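Local coordinates for 2-oxo-1,2-dihydroquinoline 8-monooxygenase, oxygenase component (Pseudomonas putida, PDB 1Z02), which probably hydroxylates 2-oxo-1,2-dihydroquinoline at position 8, as the oxygenase component of a Rieske-type monooxygenase carrying a [2Fe-2S] cluster and a separate iron site, at residues Q179-W185 and M263-F267; G289-R293 and V304-E310. All coordinates share one frame; numbering follows the deposited sequence.

Contact 1 of 2, residues Q179-W185 and M263-F267; sequences QFPHPLW and MQWLF
A Met-aromatic contact joins Phe180, in the loop that leads into strand 196-206, to Met263 near the end of strand 261-264 in the antiparallel sheet of the ring-hydroxylase domain. The sulfur of Met263 lies over one face of the Phe180 ring, 4.6 Å from SD to the ring centroid and 26° off the ring normal. The methylene of Met263, set opposite the backbone N (chi1 169°), places CG above the rim on the same face as the sulfur, 3.5 Å from CD2 of Phe180. The other face is covered from within the loop by CG of Gln179, so the ring is held between two aliphatic chains. At its edge, near the ring plane, stands Trp265, the centre of an inverse gamma turn; CH2 of Trp265 comes within 3.6 Å of CD2 of Phe180. The two aromatic groups are inclined at 48°. Replacing Phe180 by an alanine is likely to leave the Met263 sulfur without its aromatic partner and open a gap beside the six-membered ring of Trp265. Pro181 also touches the indole, its CD 4.0 Å from CZ3 of Trp265. Farther along, a type I turn from His182 to Trp185 brings the loop back against Leu266 and Phe267. The turn is braced by a nearly straight hydrogen bond from ND1 of His182 to O of Trp185, 2.8 Å long and in the imidazole plane. Leu184 and Trp185 both reach Phe267, the leucine through CD1 and the tryptophan through CZ3. No hydrogen bond crosses between the segments; the backbone O of Gln179 lies at the edge of the Trp265 indole, in its plane, 3.4 Å from CH2.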
ATOM      1  N   GLN A 179      -3.361 -25.119  44.105  1.00 32.95           N
ATOM      2  CA  GLN A 179      -2.948 -25.714  42.835  1.00 31.75           C
ATOM      3  C   GLN A 179      -1.639 -25.107  42.326  1.00 30.48           C
ATOM      4  O   GLN A 179      -0.785 -25.821  41.800  1.00 30.51           O
ATOM      5  CB  GLN A 179      -4.048 -25.521  41.783  1.00 32.07           C
ATOM      6  CG  GLN A 179      -3.741 -26.166  40.439  1.00 33.34           C
ATOM      7  CD  GLN A 179      -4.869 -26.002  39.433  1.00 33.89           C
ATOM      8  OE1 GLN A 179      -4.798 -26.516  38.317  1.00 35.50           O
ATOM      9  NE2 GLN A 179      -5.914 -25.283  39.824  1.00 34.13           N
ATOM     10  N   PHE A 180      -1.486 -23.794  42.478  1.00 29.65           N
ATOM     11  CA  PHE A 180      -0.270 -23.113  42.041  1.00 29.05           C
ATOM     12  C   PHE A 180       0.316 -22.350  43.222  1.00 30.16           C
ATOM     13  O   PHE A 180       0.182 -21.130  43.317  1.00 29.47           O
ATOM     14  CB  PHE A 180      -0.581 -22.139  40.905  1.00 27.56           C
ATOM     15  CG  PHE A 180      -1.349 -22.756  39.770  1.00 26.37           C
ATOM     16  CD1 PHE A 180      -2.654 -22.346  39.496  1.00 26.27           C
ATOM     17  CD2 PHE A 180      -0.768 -23.732  38.966  1.00 26.37           C
ATOM     18  CE1 PHE A 180      -3.372 -22.904  38.442  1.00 25.32           C
ATOM     19  CE2 PHE A 180      -1.473 -24.298  37.909  1.00 26.45           C
ATOM     20  CZ  PHE A 180      -2.779 -23.880  37.644  1.00 26.40           C
ATOM     21  N   PRO A 181       0.978 -23.065  44.142  1.00 31.53           N
ATOM     22  CA  PRO A 181       1.590 -22.464  45.331  1.00 32.36           C
ATOM     23  C   PRO A 181       2.504 -21.274  45.032  1.00 32.46           C
ATOM     24  O   PRO A 181       3.311 -21.314  44.103  1.00 32.15           O
ATOM     25  CB  PRO A 181       2.342 -23.637  45.952  1.00 33.74           C
ATOM     26  CG  PRO A 181       1.471 -24.810  45.594  1.00 32.97           C
ATOM     27  CD  PRO A 181       1.177 -24.525  44.137  1.00 31.73           C
ATOM     28  N   HIS A 182       2.364 -20.218  45.833  1.00 32.94           N
ATOM     29  CA  HIS A 182       3.169 -19.012  45.675  1.00 34.07           C
ATOM     30  C   HIS A 182       3.580 -18.454  47.041  1.00 35.96           C
ATOM     31  O   HIS A 182       3.060 -17.436  47.503  1.00 35.61           O
ATOM     32  CB  HIS A 182       2.384 -17.967  44.873  1.00 31.55           C
ATOM     33  CG  HIS A 182       1.017 -17.683  45.417  1.00 29.03           C
ATOM     34  ND1 HIS A 182       0.772 -16.678  46.326  1.00 28.27           N
ATOM     35  CD2 HIS A 182      -0.174 -18.287  45.192  1.00 27.74           C
ATOM     36  CE1 HIS A 182      -0.511 -16.674  46.640  1.00 27.96           C
ATOM     37  NE2 HIS A 182      -1.107 -17.640  45.966  1.00 28.07           N
ATOM     38  N   PRO A 183       4.534 -19.125  47.708  1.00 38.23           N
ATOM     39  CA  PRO A 183       5.015 -18.701  49.026  1.00 39.06           C
ATOM     40  C   PRO A 183       5.812 -17.392  49.049  1.00 39.48           C
ATOM     41  O   PRO A 183       5.877 -16.722  50.078  1.00 40.41           O
ATOM     42  CB  PRO A 183       5.858 -19.891  49.473  1.00 38.70           C
ATOM     43  CG  PRO A 183       6.430 -20.386  48.178  1.00 39.32           C
ATOM     44  CD  PRO A 183       5.225 -20.354  47.270  1.00 37.97           C
ATOM     45  N   LEU A 184       6.403 -17.032  47.913  1.00 39.17           N
ATOM     46  CA  LEU A 184       7.227 -15.831  47.816  1.00 37.77           C
ATOM     47  C   LEU A 184       6.496 -14.525  47.526  1.00 37.01           C
ATOM     48  O   LEU A 184       7.137 -13.491  47.345  1.00 38.54           O
ATOM     49  CB  LEU A 184       8.312 -16.052  46.760  1.00 38.39           C
ATOM     50  CG  LEU A 184       9.277 -17.189  47.088  1.00 38.27           C
ATOM     51  CD1 LEU A 184      10.060 -17.577  45.833  1.00 38.86           C
ATOM     52  CD2 LEU A 184      10.196 -16.757  48.235  1.00 39.23           C
ATOM     53  N   TRP A 185       5.167 -14.556  47.480  1.00 34.08           N
ATOM     54  CA  TRP A 185       4.404 -13.341  47.209  1.00 31.58           C
ATOM     55  C   TRP A 185       2.905 -13.511  47.441  1.00 30.71           C
ATOM     56  O   TRP A 185       2.369 -14.620  47.355  1.00 30.90           O
ATOM     57  CB  TRP A 185       4.660 -12.869  45.772  1.00 30.31           C
ATOM     58  CG  TRP A 185       4.250 -13.852  44.709  1.00 28.68           C
ATOM     59  CD1 TRP A 185       2.979 -14.127  44.286  1.00 27.79           C
ATOM     60  CD2 TRP A 185       5.117 -14.688  43.937  1.00 27.62           C
ATOM     61  NE1 TRP A 185       3.003 -15.080  43.297  1.00 27.16           N
ATOM     62  CE2 TRP A 185       4.307 -15.445  43.064  1.00 27.39           C
ATOM     63  CE3 TRP A 185       6.507 -14.876  43.899  1.00 27.02           C
ATOM     64  CZ2 TRP A 185       4.834 -16.371  42.159  1.00 27.37           C
ATOM     65  CZ3 TRP A 185       7.033 -15.796  43.001  1.00 29.34           C
ATOM     66  CH2 TRP A 185       6.196 -16.534  42.143  1.00 27.48           C
ATOM     67  N   MET A 263       0.655 -22.694  33.383  1.00 20.25           N
ATOM     68  CA  MET A 263       1.267 -21.940  34.467  1.00 20.50           C
ATOM     69  C   MET A 263       2.741 -22.318  34.495  1.00 21.22           C
ATOM     70  O   MET A 263       3.078 -23.496  34.579  1.00 21.47           O
ATOM     71  CB  MET A 263       0.621 -22.311  35.808  1.00 21.49           C
ATOM     72  CG  MET A 263       1.355 -21.787  37.034  1.00 21.40           C
ATOM     73  SD  MET A 263       0.904 -20.104  37.427  1.00 22.58           S
ATOM     74  CE  MET A 263       1.716 -19.294  36.361  1.00 19.06           C
ATOM     75  N   GLN A 264       3.617 -21.324  34.417  1.00 21.02           N
ATOM     76  CA  GLN A 264       5.048 -21.583  34.447  1.00 21.69           C
ATOM     77  C   GLN A 264       5.562 -21.499  35.883  1.00 22.81           C
ATOM     78  O   GLN A 264       5.386 -20.479  36.560  1.00 22.63           O
ATOM     79  CB  GLN A 264       5.768 -20.584  33.548  1.00 20.26           C
ATOM     80  CG  GLN A 264       5.256 -20.599  32.116  1.00 19.84           C
ATOM     81  CD  GLN A 264       6.118 -19.798  31.182  1.00 20.37           C
ATOM     82  OE1 GLN A 264       6.174 -18.570  31.257  1.00 21.12           O
ATOM     83  NE2 GLN A 264       6.815 -20.492  30.299  1.00 17.91           N
ATOM     84  N   TRP A 265       6.186 -22.585  36.341  1.00 23.57           N
ATOM     85  CA  TRP A 265       6.708 -22.654  37.703  1.00 24.19           C
ATOM     86  C   TRP A 265       7.982 -21.829  37.868  1.00 25.61           C
ATOM     87  O   TRP A 265       9.073 -22.377  38.040  1.00 26.35           O
ATOM     88  CB  TRP A 265       6.978 -24.112  38.109  1.00 22.03           C
ATOM     89  CG  TRP A 265       5.785 -25.012  38.044  1.00 20.80           C
ATOM     90  CD1 TRP A 265       5.596 -26.049  37.183  1.00 20.59           C
ATOM     91  CD2 TRP A 265       4.633 -24.981  38.890  1.00 21.63           C
ATOM     92  NE1 TRP A 265       4.399 -26.671  37.440  1.00 20.30           N
ATOM     93  CE2 TRP A 265       3.786 -26.034  38.488  1.00 21.82           C
ATOM     94  CE3 TRP A 265       4.231 -24.166  39.958  1.00 22.48           C
ATOM     95  CZ2 TRP A 265       2.556 -26.298  39.112  1.00 23.33           C
ATOM     96  CZ3 TRP A 265       3.005 -24.429  40.581  1.00 24.49           C
ATOM     97  CH2 TRP A 265       2.187 -25.487  40.154  1.00 24.02           C
ATOM     98  N   LEU A 266       7.839 -20.508  37.806  1.00 24.60           N
ATOM     99  CA  LEU A 266       8.985 -19.629  37.957  1.00 25.00           C
ATOM    100  C   LEU A 266       9.392 -19.534  39.418  1.00 26.45           C
ATOM    101  O   LEU A 266       8.560 -19.647  40.322  1.00 24.72           O
ATOM    102  CB  LEU A 266       8.674 -18.232  37.408  1.00 22.42           C
ATOM    103  CG  LEU A 266       8.348 -18.144  35.917  1.00 20.90           C
ATOM    104  CD1 LEU A 266       8.357 -16.687  35.509  1.00 22.54           C
ATOM    105  CD2 LEU A 266       9.380 -18.920  35.106  1.00 21.11           C
ATOM    106  N   PHE A 267      10.686 -19.329  39.630  1.00 29.51           N
ATOM    107  CA  PHE A 267      11.263 -19.221  40.964  1.00 33.53           C
ATOM    108  C   PHE A 267      11.099 -20.490  41.793  1.00 34.75           C
ATOM    109  O   PHE A 267      10.765 -20.459  42.981  1.00 35.12           O
ATOM    110  CB  PHE A 267      10.711 -17.990  41.694  1.00 35.53           C
ATOM    111  CG  PHE A 267      11.112 -16.694  41.048  1.00 38.24           C
ATOM    112  CD1 PHE A 267      10.342 -16.137  40.030  1.00 38.78           C
ATOM    113  CD2 PHE A 267      12.305 -16.070  41.403  1.00 40.13           C
ATOM    114  CE1 PHE A 267      10.755 -14.985  39.370  1.00 40.66           C
ATOM    115  CE2 PHE A 267      12.729 -14.917  40.751  1.00 41.58           C
ATOM    116  CZ  PHE A 267      11.951 -14.374  39.731  1.00 41.94           C
TER

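Contact 2 of 2, residues G289-R293 and V304-E310; sequences GRHYR and VENWPEE
Arg293 and Glu305 form a salt bridge at the open end of the hairpin of strands 293-297 and 301-305. The guanidinium grips the carboxylate side-on: NE lies 3.0 Å from OE1 of Glu305, above the carboxylate plane, while NH1 reaches the syn lone pair of OE2 at 3.1 Å. A bend at chi3 of Arg293 (64°) turns its guanidinium toward this acid, which lies alongside. Both groups have further partners: NH1 and NH2 of Arg293 donate to O of Phe180 and O of Pro181, and OE2 accepts from NE1 of Trp185. Between the backbones, O of Arg293 takes the N-H of Glu305 at 2.9 Å and shares a water with OE1; the return bond, Arg293 N to Glu305 O, is weak.

Farther from the hairpin, side chains take over the pairing. ND2 of Asn306 donates to O of His291 at 2.9 Å, in the amide plane. In return, NE and NH1 of Arg290 converge on O of Asn306, each at 3.3 Å and from the same face of its carbonyl. Pro308 O, over the guanidinium face, is 2.9 Å from Arg290 NE but too poorly angled to bond. Trp307 turns an edge toward the face of Tyr292, offset, with the planes at 79°.

Glu309 forms a salt bridge with Arg348 and a hydrogen bond with Tyr353, and Pro308 packs on helix 339-359, while Val304 and Trp307 touch strand 313-320.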
ATOM      1  N   GLY A 289      16.838  -8.866  41.622  1.00 41.64           N
ATOM      2  CA  GLY A 289      15.646  -8.671  40.816  1.00 41.31           C
ATOM      3  C   GLY A 289      14.351  -8.716  41.601  1.00 40.85           C
ATOM      4  O   GLY A 289      14.312  -8.369  42.780  1.00 41.36           O
ATOM      5  N   ARG A 290      13.284  -9.146  40.940  1.00 40.28           N
ATOM      6  CA  ARG A 290      11.971  -9.234  41.562  1.00 40.58           C
ATOM      7  C   ARG A 290      11.344 -10.610  41.397  1.00 37.98           C
ATOM      8  O   ARG A 290      11.575 -11.299  40.401  1.00 40.16           O
ATOM      9  CB  ARG A 290      11.024  -8.226  40.934  1.00 44.25           C
ATOM     10  CG  ARG A 290      10.726  -7.039  41.772  1.00 51.04           C
ATOM     11  CD  ARG A 290       9.471  -6.376  41.300  1.00 55.89           C
ATOM     12  NE  ARG A 290       8.289  -6.906  41.951  1.00 59.63           N
ATOM     13  CZ  ARG A 290       7.960  -6.628  43.206  1.00 60.08           C
ATOM     14  NH1 ARG A 290       6.884  -7.124  43.739  1.00 61.38           N
ATOM     15  NH2 ARG A 290       8.706  -5.852  43.952  1.00 59.92           N
ATOM     16  N   HIS A 291      10.528 -11.002  42.367  1.00 34.42           N
ATOM     17  CA  HIS A 291       9.842 -12.279  42.279  1.00 31.08           C
ATOM     18  C   HIS A 291       8.554 -12.034  41.502  1.00 28.29           C
ATOM     19  O   HIS A 291       7.800 -11.106  41.812  1.00 26.67           O
ATOM     20  CB  HIS A 291       9.518 -12.836  43.667  1.00 33.63           C
ATOM     21  CG  HIS A 291      10.724 -13.248  44.452  1.00 34.63           C
ATOM     22  ND1 HIS A 291      11.785 -13.928  43.887  1.00 35.91           N
ATOM     23  CD2 HIS A 291      11.035 -13.093  45.759  1.00 35.86           C
ATOM     24  CE1 HIS A 291      12.694 -14.169  44.811  1.00 36.59           C
ATOM     25  NE2 HIS A 291      12.263 -13.673  45.959  1.00 37.52           N
ATOM     26  N   TYR A 292       8.313 -12.871  40.496  1.00 25.09           N
ATOM     27  CA  TYR A 292       7.133 -12.756  39.644  1.00 22.38           C
ATOM     28  C   TYR A 292       6.898 -14.093  38.948  1.00 20.90           C
ATOM     29  O   TYR A 292       7.795 -14.927  38.880  1.00 19.33           O
ATOM     30  CB  TYR A 292       7.364 -11.671  38.589  1.00 20.26           C
ATOM     31  CG  TYR A 292       8.483 -12.024  37.634  1.00 18.48           C
ATOM     32  CD1 TYR A 292       8.246 -12.813  36.504  1.00 17.91           C
ATOM     33  CD2 TYR A 292       9.789 -11.610  37.882  1.00 16.20           C
ATOM     34  CE1 TYR A 292       9.288 -13.178  35.652  1.00 17.50           C
ATOM     35  CE2 TYR A 292      10.836 -11.970  37.032  1.00 17.14           C
ATOM     36  CZ  TYR A 292      10.577 -12.750  35.924  1.00 16.80           C
ATOM     37  OH  TYR A 292      11.601 -13.091  35.077  1.00 16.76           O
ATOM     38  N   ARG A 293       5.691 -14.289  38.433  1.00 18.44           N
ATOM     39  CA  ARG A 293       5.356 -15.525  37.737  1.00 17.88           C
ATOM     40  C   ARG A 293       4.420 -15.239  36.562  1.00 16.78           C
ATOM     41  O   ARG A 293       3.473 -14.468  36.682  1.00 16.83           O
ATOM     42  CB  ARG A 293       4.704 -16.508  38.714  1.00 16.77           C
ATOM     43  CG  ARG A 293       4.470 -17.891  38.148  1.00 17.36           C
ATOM     44  CD  ARG A 293       4.163 -18.879  39.258  1.00 16.55           C
ATOM     45  NE  ARG A 293       2.917 -18.574  39.952  1.00 16.81           N
ATOM     46  CZ  ARG A 293       2.454 -19.270  40.986  1.00 18.73           C
ATOM     47  NH1 ARG A 293       1.305 -18.931  41.560  1.00 19.59           N
ATOM     48  NH2 ARG A 293       3.142 -20.304  41.451  1.00 18.05           N
ATOM     49  N   VAL A 304       1.067 -11.608  34.948  1.00 14.22           N
ATOM     50  CA  VAL A 304       2.373 -11.495  35.574  1.00 13.08           C
ATOM     51  C   VAL A 304       2.137 -11.177  37.047  1.00 14.40           C
ATOM     52  O   VAL A 304       1.990 -10.012  37.421  1.00 13.42           O
ATOM     53  CB  VAL A 304       3.209 -10.358  34.960  1.00 14.92           C
ATOM     54  CG1 VAL A 304       4.659 -10.516  35.375  1.00 12.22           C
ATOM     55  CG2 VAL A 304       3.087 -10.362  33.445  1.00 11.36           C
ATOM     56  N   GLU A 305       2.090 -12.222  37.872  1.00 15.01           N
ATOM     57  CA  GLU A 305       1.871 -12.079  39.308  1.00 15.53           C
ATOM     58  C   GLU A 305       3.007 -11.313  39.968  1.00 14.48           C
ATOM     59  O   GLU A 305       4.161 -11.427  39.563  1.00 14.37           O
ATOM     60  CB  GLU A 305       1.757 -13.463  39.968  1.00 16.79           C
ATOM     61  CG  GLU A 305       0.684 -14.337  39.365  1.00 17.15           C
ATOM     62  CD  GLU A 305       0.735 -15.763  39.864  1.00 19.67           C
ATOM     63  OE1 GLU A 305       0.737 -16.687  39.018  1.00 19.25           O
ATOM     64  OE2 GLU A 305       0.766 -15.956  41.099  1.00 19.46           O
ATOM     65  N   ASN A 306       2.664 -10.528  40.985  1.00 15.65           N
ATOM     66  CA  ASN A 306       3.640  -9.756  41.743  1.00 17.41           C
ATOM     67  C   ASN A 306       4.465  -8.783  40.902  1.00 18.32           C
ATOM     68  O   ASN A 306       5.680  -8.643  41.090  1.00 18.06           O
ATOM     69  CB  ASN A 306       4.569 -10.704  42.501  1.00 14.91           C
ATOM     70  CG  ASN A 306       5.006 -10.136  43.828  1.00 16.20           C
ATOM     71  OD1 ASN A 306       4.174  -9.724  44.643  1.00 13.79           O
ATOM     72  ND2 ASN A 306       6.311 -10.111  44.061  1.00 13.77           N
ATOM     73  N   TRP A 307       3.793  -8.099  39.980  1.00 18.78           N
ATOM     74  CA  TRP A 307       4.449  -7.126  39.113  1.00 17.50           C
ATOM     75  C   TRP A 307       3.544  -5.909  38.909  1.00 18.11           C
ATOM     76  O   TRP A 307       2.345  -6.049  38.652  1.00 16.34           O
ATOM     77  CB  TRP A 307       4.786  -7.773  37.769  1.00 17.93           C
ATOM     78  CG  TRP A 307       5.569  -6.901  36.839  1.00 17.47           C
ATOM     79  CD1 TRP A 307       5.071  -5.982  35.961  1.00 18.30           C
ATOM     80  CD2 TRP A 307       6.994  -6.850  36.707  1.00 16.84           C
ATOM     81  NE1 TRP A 307       6.095  -5.363  35.288  1.00 17.68           N
ATOM     82  CE2 TRP A 307       7.289  -5.877  35.726  1.00 17.61           C
ATOM     83  CE3 TRP A 307       8.053  -7.532  37.323  1.00 18.00           C
ATOM     84  CZ2 TRP A 307       8.598  -5.567  35.345  1.00 18.71           C
ATOM     85  CZ3 TRP A 307       9.361  -7.223  36.944  1.00 18.70           C
ATOM     86  CH2 TRP A 307       9.618  -6.249  35.962  1.00 19.67           C
ATOM     87  N   PRO A 308       4.106  -4.695  39.025  1.00 18.35           N
ATOM     88  CA  PRO A 308       5.518  -4.416  39.334  1.00 18.93           C
ATOM     89  C   PRO A 308       5.868  -4.482  40.825  1.00 19.38           C
ATOM     90  O   PRO A 308       7.041  -4.441  41.203  1.00 16.51           O
ATOM     91  CB  PRO A 308       5.725  -3.023  38.748  1.00 18.05           C
ATOM     92  CG  PRO A 308       4.399  -2.397  38.914  1.00 19.57           C
ATOM     93  CD  PRO A 308       3.425  -3.481  38.550  1.00 17.26           C
ATOM     94  N   GLU A 309       4.840  -4.576  41.661  1.00 19.96           N
ATOM     95  CA  GLU A 309       5.016  -4.668  43.108  1.00 22.56           C
ATOM     96  C   GLU A 309       3.967  -5.595  43.723  1.00 23.76           C
ATOM     97  O   GLU A 309       2.987  -5.968  43.069  1.00 22.99           O
ATOM     98  CB  GLU A 309       4.909  -3.280  43.742  1.00 22.48           C
ATOM     99  CG  GLU A 309       6.071  -2.359  43.411  1.00 26.91           C
ATOM    100  CD  GLU A 309       5.848  -0.937  43.891  1.00 27.05           C
ATOM    101  OE1 GLU A 309       6.821  -0.152  43.889  1.00 30.67           O
ATOM    102  OE2 GLU A 309       4.703  -0.598  44.261  1.00 29.26           O
ATOM    103  N   GLU A 310       4.169  -5.952  44.988  1.00 24.18           N
ATOM    104  CA  GLU A 310       3.247  -6.844  45.675  1.00 27.45           C
ATOM    105  C   GLU A 310       1.826  -6.310  45.648  1.00 26.07           C
ATOM    106  O   GLU A 310       1.605  -5.099  45.720  1.00 25.86           O
ATOM    107  CB  GLU A 310       3.693  -7.058  47.121  1.00 34.23           C
ATOM    108  CG  GLU A 310       5.148  -7.423  47.270  1.00 43.59           C
ATOM    109  CD  GLU A 310       5.502  -7.788  48.692  1.00 50.46           C
ATOM    110  OE1 GLU A 310       6.700  -7.996  48.965  1.00 56.40           O
ATOM    111  OE2 GLU A 310       4.588  -7.869  49.539  1.00 56.34           O
TER
HETATM  112  O   HOH W   1       0.848 -15.911  36.472  1.00 10.84           O

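The two contacts illustrate how one charged side chain can tie a loop to a sheet: their centres lie 11 Å apart, and Arg293 of contact 2 bridges them. Its NH2 stands 2.8 Å from O of Pro181 and its NH1 3.0 Å from O of Phe180, probable hydrogen bonds that bind the 179-185 loop directly. Phe267 of contact 1 also packs edge-to-face with Tyr292. Both contacts lie near the mononuclear iron bound by His221, His225 and Asp365: the side chain of Trp307 is about 9 Å from the metal and that of Leu266 about 12 Å, too far to be ligands but close enough to belong to its surroundings.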